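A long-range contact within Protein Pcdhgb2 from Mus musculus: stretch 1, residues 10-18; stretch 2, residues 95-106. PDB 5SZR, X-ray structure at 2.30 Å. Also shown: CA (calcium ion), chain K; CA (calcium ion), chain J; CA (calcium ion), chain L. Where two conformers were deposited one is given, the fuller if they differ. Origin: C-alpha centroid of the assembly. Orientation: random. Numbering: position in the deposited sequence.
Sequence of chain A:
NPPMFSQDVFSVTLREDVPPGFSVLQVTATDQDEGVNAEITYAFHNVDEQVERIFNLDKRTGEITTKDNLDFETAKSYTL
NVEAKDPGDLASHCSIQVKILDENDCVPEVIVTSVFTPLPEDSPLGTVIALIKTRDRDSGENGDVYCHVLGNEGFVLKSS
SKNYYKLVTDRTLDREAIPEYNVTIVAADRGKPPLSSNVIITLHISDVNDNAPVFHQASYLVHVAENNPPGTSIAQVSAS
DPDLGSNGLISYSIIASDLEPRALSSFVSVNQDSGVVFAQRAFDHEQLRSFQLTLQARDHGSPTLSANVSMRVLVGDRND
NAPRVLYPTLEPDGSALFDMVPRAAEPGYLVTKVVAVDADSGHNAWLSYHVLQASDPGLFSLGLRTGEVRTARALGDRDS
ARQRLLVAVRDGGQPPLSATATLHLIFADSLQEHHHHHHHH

Stretch 1, residues 10-18: FSVTLREDV
Stretch 2 (95-106) SIQVKILDENDC

Two calcium ions fasten the far end of this contact, and Glu 16 serves both: its OE2 lies 2.5 Å from the chain K calcium and its OE1 2.5 Å from the chain J calcium. Asp 105 repeats the pattern, with OD1 2.4 Å from the first ion and OD2 2.4 Å from the second. Asp 102 OD1 (2.6 Å) and Glu 103 O (2.5 Å) also bind the chain K ion, so the cation gathers oxygens that would otherwise repel: Glu 16 OE2 and Asp 105 OD1 sit 3.2 Å apart. Glu 16 (chi1 p, chi2 t) reaches this site from a type I turn, Arg 15 to Val 18, and its OE2 also accepts a hydrogen bond from Glu 103 N at 2.8 Å.

Leading there, strands 10-15 and 95-101 run parallel, axes 28° apart, both in extended beta conformation. Phe 10 pairs with Ile 96, and the register advances one for one to Arg 15 with Leu 101. The even-numbered residues of stretch 1 do the backbone bonding, among them Gln 97 N to Phe 10 O (2.8 Å), Lys 99 N to Val 12 O (2.8 Å), Leu 14 N to Lys 99 O (2.7 Å) and Leu 101 N to Leu 14 O (2.8 Å). Glu 16 N to Leu 101 O (3.3 Å) carries the ladder into the turn.

Alternation sorts the side chains. Phe 10, Val 12 and Leu 14, all chi1 m, share a face with Ile 96, Val 98 (t) and Ile 100, and Val 12 CG2 meets Val 98 CG2 at 3.8 Å. The other face carries Ser 11, Thr 13 (p), Arg 15, Gln 97, Lys 99 (all-t) and Leu 101. A long salt bridge, Arg 15 NE to Glu 103 OE1 at 4.0 Å, adds a looser link.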

ATOM      1  N   PHE A  10      45.705 -22.802 -57.720  1.00 53.19           N
ATOM      2  CA  PHE A  10      46.147 -22.821 -56.334  1.00 56.55           C
ATOM      3  C   PHE A  10      44.959 -22.535 -55.417  1.00 56.76           C
ATOM      4  O   PHE A  10      44.037 -21.804 -55.785  1.00 56.68           O
ATOM      5  CB  PHE A  10      47.245 -21.780 -56.087  1.00 58.25           C
ATOM      6  CG  PHE A  10      48.462 -21.933 -56.967  1.00 60.31           C
ATOM      7  CD1 PHE A  10      49.598 -22.574 -56.498  1.00 61.99           C
ATOM      8  CD2 PHE A  10      48.479 -21.410 -58.252  1.00 60.48           C
ATOM      9  CE1 PHE A  10      50.724 -22.709 -57.301  1.00 64.21           C
ATOM     10  CE2 PHE A  10      49.598 -21.540 -59.058  1.00 62.86           C
ATOM     11  CZ  PHE A  10      50.722 -22.189 -58.582  1.00 64.09           C
ATOM     12  N   SER A  11      44.990 -23.109 -54.213  1.00 58.75           N
ATOM     13  CA  SER A  11      43.932 -22.902 -53.225  1.00 61.60           C
ATOM     14  C   SER A  11      44.550 -22.510 -51.890  1.00 63.50           C
ATOM     15  O   SER A  11      45.411 -23.227 -51.368  1.00 68.32           O
ATOM     16  CB  SER A  11      43.066 -24.153 -53.060  1.00 63.96           C
ATOM     17  OG  SER A  11      42.262 -24.374 -54.204  1.00 69.70           O
ATOM     18  N   VAL A  12      44.111 -21.375 -51.345  1.00 59.44           N
ATOM     19  CA  VAL A  12      44.535 -20.913 -50.028  1.00 60.08           C
ATOM     20  C   VAL A  12      43.303 -20.500 -49.235  1.00 59.34           C
ATOM     21  O   VAL A  12      42.276 -20.118 -49.804  1.00 59.38           O
ATOM     22  CB  VAL A  12      45.542 -19.741 -50.110  1.00 58.63           C
ATOM     23  CG1 VAL A  12      46.800 -20.161 -50.842  1.00 56.77           C
ATOM     24  CG2 VAL A  12      44.907 -18.531 -50.779  1.00 58.77           C
ATOM     25  N   THR A  13      43.407 -20.589 -47.910  1.00 59.97           N
ATOM     26  CA  THR A  13      42.363 -20.124 -47.004  1.00 59.62           C
ATOM     27  C   THR A  13      42.908 -19.004 -46.127  1.00 58.89           C
ATOM     28  O   THR A  13      44.069 -19.036 -45.709  1.00 58.33           O
ATOM     29  CB  THR A  13      41.823 -21.249 -46.108  1.00 60.78           C
ATOM     30  OG1 THR A  13      42.811 -21.608 -45.134  1.00 63.54           O
ATOM     31  CG2 THR A  13      41.452 -22.471 -46.931  1.00 58.39           C
ATOM     32  N   LEU A  14      42.063 -18.017 -45.843  1.00 60.62           N
ATOM     33  CA  LEU A  14      42.431 -16.894 -44.995  1.00 62.54           C
ATOM     34  C   LEU A  14      41.367 -16.672 -43.933  1.00 66.51           C
ATOM     35  O   LEU A  14      40.167 -16.716 -44.224  1.00 70.72           O
ATOM     36  CB  LEU A  14      42.606 -15.602 -45.807  1.00 62.04           C
ATOM     37  CG  LEU A  14      43.595 -15.581 -46.974  1.00 61.80           C
ATOM     38  CD1 LEU A  14      43.621 -14.200 -47.620  1.00 60.68           C
ATOM     39  CD2 LEU A  14      44.985 -15.994 -46.517  1.00 62.92           C
ATOM     40  N   ARG A  15      41.811 -16.450 -42.699  1.00 66.79           N
ATOM     41  CA  ARG A  15      40.899 -16.010 -41.654  0.53 66.25           C
ATOM     42  C   ARG A  15      40.492 -14.565 -41.913  1.00 68.55           C
ATOM     43  O   ARG A  15      41.312 -13.736 -42.317  1.00 65.99           O
ATOM     44  CB  ARG A  15      41.556 -16.146 -40.282  0.53 72.40           C
ATOM     45  CG  ARG A  15      41.814 -17.587 -39.852  0.53 68.49           C
ATOM     46  CD  ARG A  15      42.673 -17.644 -38.597  0.53 72.79           C
ATOM     47  NE  ARG A  15      42.662 -18.964 -37.974  0.53 71.63           N
ATOM     48  CZ  ARG A  15      43.539 -19.928 -38.236  0.53 70.68           C
ATOM     49  NH1 ARG A  15      43.444 -21.096 -37.615  0.53 71.01           N
ATOM     50  NH2 ARG A  15      44.509 -19.728 -39.119  0.53 68.65           N
ATOM     51  N   GLU A  16      39.214 -14.262 -41.684  1.00 66.64           N
ATOM     52  CA  GLU A  16      38.712 -12.934 -42.024  1.00 65.11           C
ATOM     53  C   GLU A  16      39.354 -11.820 -41.205  1.00 66.78           C
ATOM     54  O   GLU A  16      39.186 -10.648 -41.560  1.00 60.99           O
ATOM     55  CB  GLU A  16      37.191 -12.884 -41.867  1.00 66.24           C
ATOM     56  CG  GLU A  16      36.678 -13.175 -40.468  1.00 70.87           C
ATOM     57  CD  GLU A  16      35.217 -12.775 -40.291  1.00 68.09           C
ATOM     58  OE1 GLU A  16      34.770 -11.827 -40.968  1.00 68.17           O
ATOM     59  OE2 GLU A  16      34.518 -13.415 -39.483  1.00 77.17           O
ATOM     60  N   ASP A  17      40.104 -12.142 -40.153  1.00 69.16           N
ATOM     61  CA  ASP A  17      40.684 -11.127 -39.284  1.00 75.10           C
ATOM     62  C   ASP A  17      42.152 -10.838 -39.581  1.00 70.50           C
ATOM     63  O   ASP A  17      42.784 -10.101 -38.818  1.00 70.45           O
ATOM     64  CB  ASP A  17      40.524 -11.532 -37.816  1.00 85.26           C
ATOM     65  CG  ASP A  17      41.322 -12.774 -37.461  1.00 91.21           C
ATOM     66  OD1 ASP A  17      42.535 -12.652 -37.192  1.00 95.47           O
ATOM     67  OD2 ASP A  17      40.733 -13.875 -37.443  1.00 93.83           O
ATOM     68  N   VAL A  18      42.711 -11.386 -40.657  1.00 65.87           N
ATOM     69  CA  VAL A  18      44.131 -11.126 -40.936  1.00 65.20           C
ATOM     70  C   VAL A  18      44.316  -9.651 -41.268  1.00 69.08           C
ATOM     71  O   VAL A  18      43.453  -9.056 -41.940  1.00 69.38           O
ATOM     72  CB  VAL A  18      44.641 -12.025 -42.073  1.00 58.44           C
ATOM     73  CG1 VAL A  18      44.521 -13.501 -41.696  1.00 55.72           C
ATOM     74  CG2 VAL A  18      43.923 -11.733 -43.386  1.00 55.89           C
ATOM     75  N   SER A  95      45.139 -19.662 -61.772  1.00 55.01           N
ATOM     76  CA  SER A  95      44.074 -19.172 -60.909  1.00 55.46           C
ATOM     77  C   SER A  95      44.357 -19.533 -59.457  1.00 57.29           C
ATOM     78  O   SER A  95      44.971 -20.564 -59.161  1.00 59.13           O
ATOM     79  CB  SER A  95      42.707 -19.729 -61.323  1.00 52.01           C
ATOM     80  OG  SER A  95      42.240 -19.097 -62.501  1.00 52.70           O
ATOM     81  N   ILE A  96      43.904 -18.667 -58.556  1.00 53.80           N
ATOM     82  CA  ILE A  96      44.095 -18.833 -57.122  1.00 54.17           C
ATOM     83  C   ILE A  96      42.743 -18.617 -56.459  1.00 54.60           C
ATOM     84  O   ILE A  96      42.236 -17.490 -56.430  1.00 55.44           O
ATOM     85  CB  ILE A  96      45.137 -17.861 -56.562  1.00 55.39           C
ATOM     86  CG1 ILE A  96      46.479 -18.087 -57.254  1.00 59.34           C
ATOM     87  CG2 ILE A  96      45.269 -18.030 -55.053  1.00 53.46           C
ATOM     88  CD1 ILE A  96      47.344 -16.874 -57.281  1.00 61.35           C
ATOM     89  N   GLN A  97      42.158 -19.689 -55.937  1.00 53.65           N
ATOM     90  CA  GLN A  97      40.853 -19.626 -55.291  1.00 55.15           C
ATOM     91  C   GLN A  97      41.066 -19.414 -53.798  1.00 56.42           C
ATOM     92  O   GLN A  97      41.577 -20.300 -53.103  1.00 57.81           O
ATOM     93  CB  GLN A  97      40.054 -20.892 -55.573  1.00 54.94           C
ATOM     94  CG  GLN A  97      39.672 -21.017 -57.030  1.00 58.31           C
ATOM     95  CD  GLN A  97      38.846 -22.242 -57.316  1.00 63.02           C
ATOM     96  OE1 GLN A  97      37.797 -22.456 -56.705  1.00 68.66           O
ATOM     97  NE2 GLN A  97      39.311 -23.058 -58.251  1.00 61.81           N
ATOM     98  N   VAL A  98      40.688 -18.235 -53.313  1.00 53.98           N
ATOM     99  CA  VAL A  98      40.933 -17.825 -51.936  1.00 54.04           C
ATOM    100  C   VAL A  98      39.661 -18.055 -51.138  1.00 57.17           C
ATOM    101  O   VAL A  98      38.622 -17.437 -51.408  1.00 57.99           O
ATOM    102  CB  VAL A  98      41.378 -16.357 -51.857  1.00 53.69           C
ATOM    103  CG1 VAL A  98      41.560 -15.939 -50.408  1.00 54.04           C
ATOM    104  CG2 VAL A  98      42.668 -16.152 -52.642  1.00 51.87           C
ATOM    105  N   LYS A  99      39.742 -18.944 -50.156  1.00 57.50           N
ATOM    106  CA  LYS A  99      38.626 -19.256 -49.276  1.00 59.24           C
ATOM    107  C   LYS A  99      38.773 -18.457 -47.988  1.00 58.76           C
ATOM    108  O   LYS A  99      39.868 -18.375 -47.422  1.00 55.40           O
ATOM    109  CB  LYS A  99      38.579 -20.755 -48.987  1.00 61.77           C
ATOM    110  CG  LYS A  99      37.590 -21.157 -47.920  1.00 68.31           C
ATOM    111  CD  LYS A  99      37.602 -22.664 -47.712  1.00 71.65           C
ATOM    112  CE  LYS A  99      36.682 -23.063 -46.567  1.00 75.78           C
ATOM    113  NZ  LYS A  99      36.676 -24.532 -46.330  1.00 77.25           N
ATOM    114  N   ILE A 100      37.680 -17.847 -47.541  1.00 61.51           N
ATOM    115  CA  ILE A 100      37.675 -17.050 -46.321  1.00 60.47           C
ATOM    116  C   ILE A 100      37.053 -17.878 -45.209  1.00 62.83           C
ATOM    117  O   ILE A 100      36.078 -18.610 -45.432  1.00 63.82           O
ATOM    118  CB  ILE A 100      36.920 -15.723 -46.525  1.00 62.44           C
ATOM    119  CG1 ILE A 100      37.469 -14.984 -47.744  1.00 60.63           C
ATOM    120  CG2 ILE A 100      37.018 -14.844 -45.279  1.00 64.09           C
ATOM    121  CD1 ILE A 100      38.960 -14.710 -47.677  1.00 60.04           C
ATOM    122  N   LEU A 101      37.626 -17.782 -44.014  1.00 65.74           N
ATOM    123  CA  LEU A 101      37.142 -18.512 -42.852  1.00 68.41           C
ATOM    124  C   LEU A 101      36.363 -17.581 -41.934  1.00 72.09           C
ATOM    125  O   LEU A 101      36.771 -16.441 -41.692  1.00 73.01           O
ATOM    126  CB  LEU A 101      38.301 -19.156 -42.091  1.00 68.01           C
ATOM    127  CG  LEU A 101      38.997 -20.275 -42.866  1.00 65.49           C
ATOM    128  CD1 LEU A 101      40.176 -20.827 -42.083  1.00 67.33           C
ATOM    129  CD2 LEU A 101      38.003 -21.374 -43.204  1.00 65.26           C
ATOM    130  N   ASP A 102      35.240 -18.075 -41.426  1.00 74.37           N
ATOM    131  CA  ASP A 102      34.382 -17.282 -40.561  1.00 76.18           C
ATOM    132  C   ASP A 102      34.957 -17.218 -39.152  1.00 78.44           C
ATOM    133  O   ASP A 102      35.271 -18.251 -38.553  1.00 80.45           O
ATOM    134  CB  ASP A 102      32.974 -17.876 -40.526  1.00 77.89           C
ATOM    135  CG  ASP A 102      32.120 -17.291 -39.416  1.00 81.35           C
ATOM    136  OD1 ASP A 102      32.137 -16.055 -39.235  1.00 75.33           O
ATOM    137  OD2 ASP A 102      31.439 -18.074 -38.720  1.00 77.66           O
ATOM    138  N   GLU A 103      35.090 -16.003 -38.627  1.00 77.84           N
ATOM    139  CA  GLU A 103      35.434 -15.765 -37.235  1.00 78.32           C
ATOM    140  C   GLU A 103      34.230 -15.180 -36.510  1.00 82.64           C
ATOM    141  O   GLU A 103      33.335 -14.587 -37.118  1.00 82.30           O
ATOM    142  CB  GLU A 103      36.627 -14.813 -37.102  1.00 78.73           C
ATOM    143  CG  GLU A 103      37.895 -15.275 -37.813  1.00 77.97           C
ATOM    144  CD  GLU A 103      38.534 -16.482 -37.151  1.00 78.27           C
ATOM    145  OE1 GLU A 103      38.991 -17.392 -37.880  1.00 70.94           O
ATOM    146  OE2 GLU A 103      38.575 -16.518 -35.901  1.00 83.66           O
ATOM    147  N   ASN A 104      34.224 -15.352 -35.191  1.00 82.51           N
ATOM    148  CA  ASN A 104      33.154 -14.844 -34.338  1.00 81.30           C
ATOM    149  C   ASN A 104      33.422 -13.368 -34.072  1.00 80.04           C
ATOM    150  O   ASN A 104      34.054 -12.996 -33.083  1.00 83.40           O
ATOM    151  CB  ASN A 104      33.080 -15.647 -33.047  1.00 84.05           C
ATOM    152  CG  ASN A 104      31.855 -15.320 -32.222  1.00 84.84           C
ATOM    153  OD1 ASN A 104      30.944 -14.632 -32.680  1.00 84.35           O
ATOM    154  ND2 ASN A 104      31.822 -15.823 -30.994  1.00 86.78           N
ATOM    155  N   ASP A 105      32.938 -12.509 -34.973  1.00 75.65           N
ATOM    156  CA  ASP A 105      33.112 -11.070 -34.816  1.00 76.04           C
ATOM    157  C   ASP A 105      31.798 -10.298 -34.892  1.00 74.00           C
ATOM    158  O   ASP A 105      31.826  -9.068 -34.994  1.00 73.35           O
ATOM    159  CB  ASP A 105      34.107 -10.524 -35.850  1.00 76.67           C
ATOM    160  CG  ASP A 105      33.672 -10.777 -37.285  1.00 77.65           C
ATOM    161  OD1 ASP A 105      32.788 -11.627 -37.510  1.00 73.77           O
ATOM    162  OD2 ASP A 105      34.229 -10.129 -38.195  1.00 75.59           O
ATOM    163  N   CYS A 106      30.653 -10.980 -34.834  1.00 71.64           N
ATOM    164  CA  CYS A 106      29.346 -10.332 -34.851  1.00 70.92           C
ATOM    165  C   CYS A 106      28.611 -10.672 -33.562  1.00 72.60           C
ATOM    166  O   CYS A 106      28.402 -11.851 -33.254  1.00 72.11           O
ATOM    167  CB  CYS A 106      28.525 -10.762 -36.069  1.00 70.49           C
ATOM    168  SG  CYS A 106      29.124 -10.086 -37.641  1.00 73.58           S
TER
HETATM  169 CA    CA K 708      32.097 -13.441 -38.922  1.00 62.89          CA
HETATM  170 CA    CA J 707      33.058 -10.091 -40.234  1.00 61.99          CA
HETATM  171 CA    CA L 709      28.510 -14.302 -33.221  1.00 63.32          CA
HETATM  172  O   HOH W   1      31.241  -8.157 -39.543  1.00 51.15           O
HETATM  173  O   HOH W   2      34.657  -8.409 -40.261  1.00 45.10           O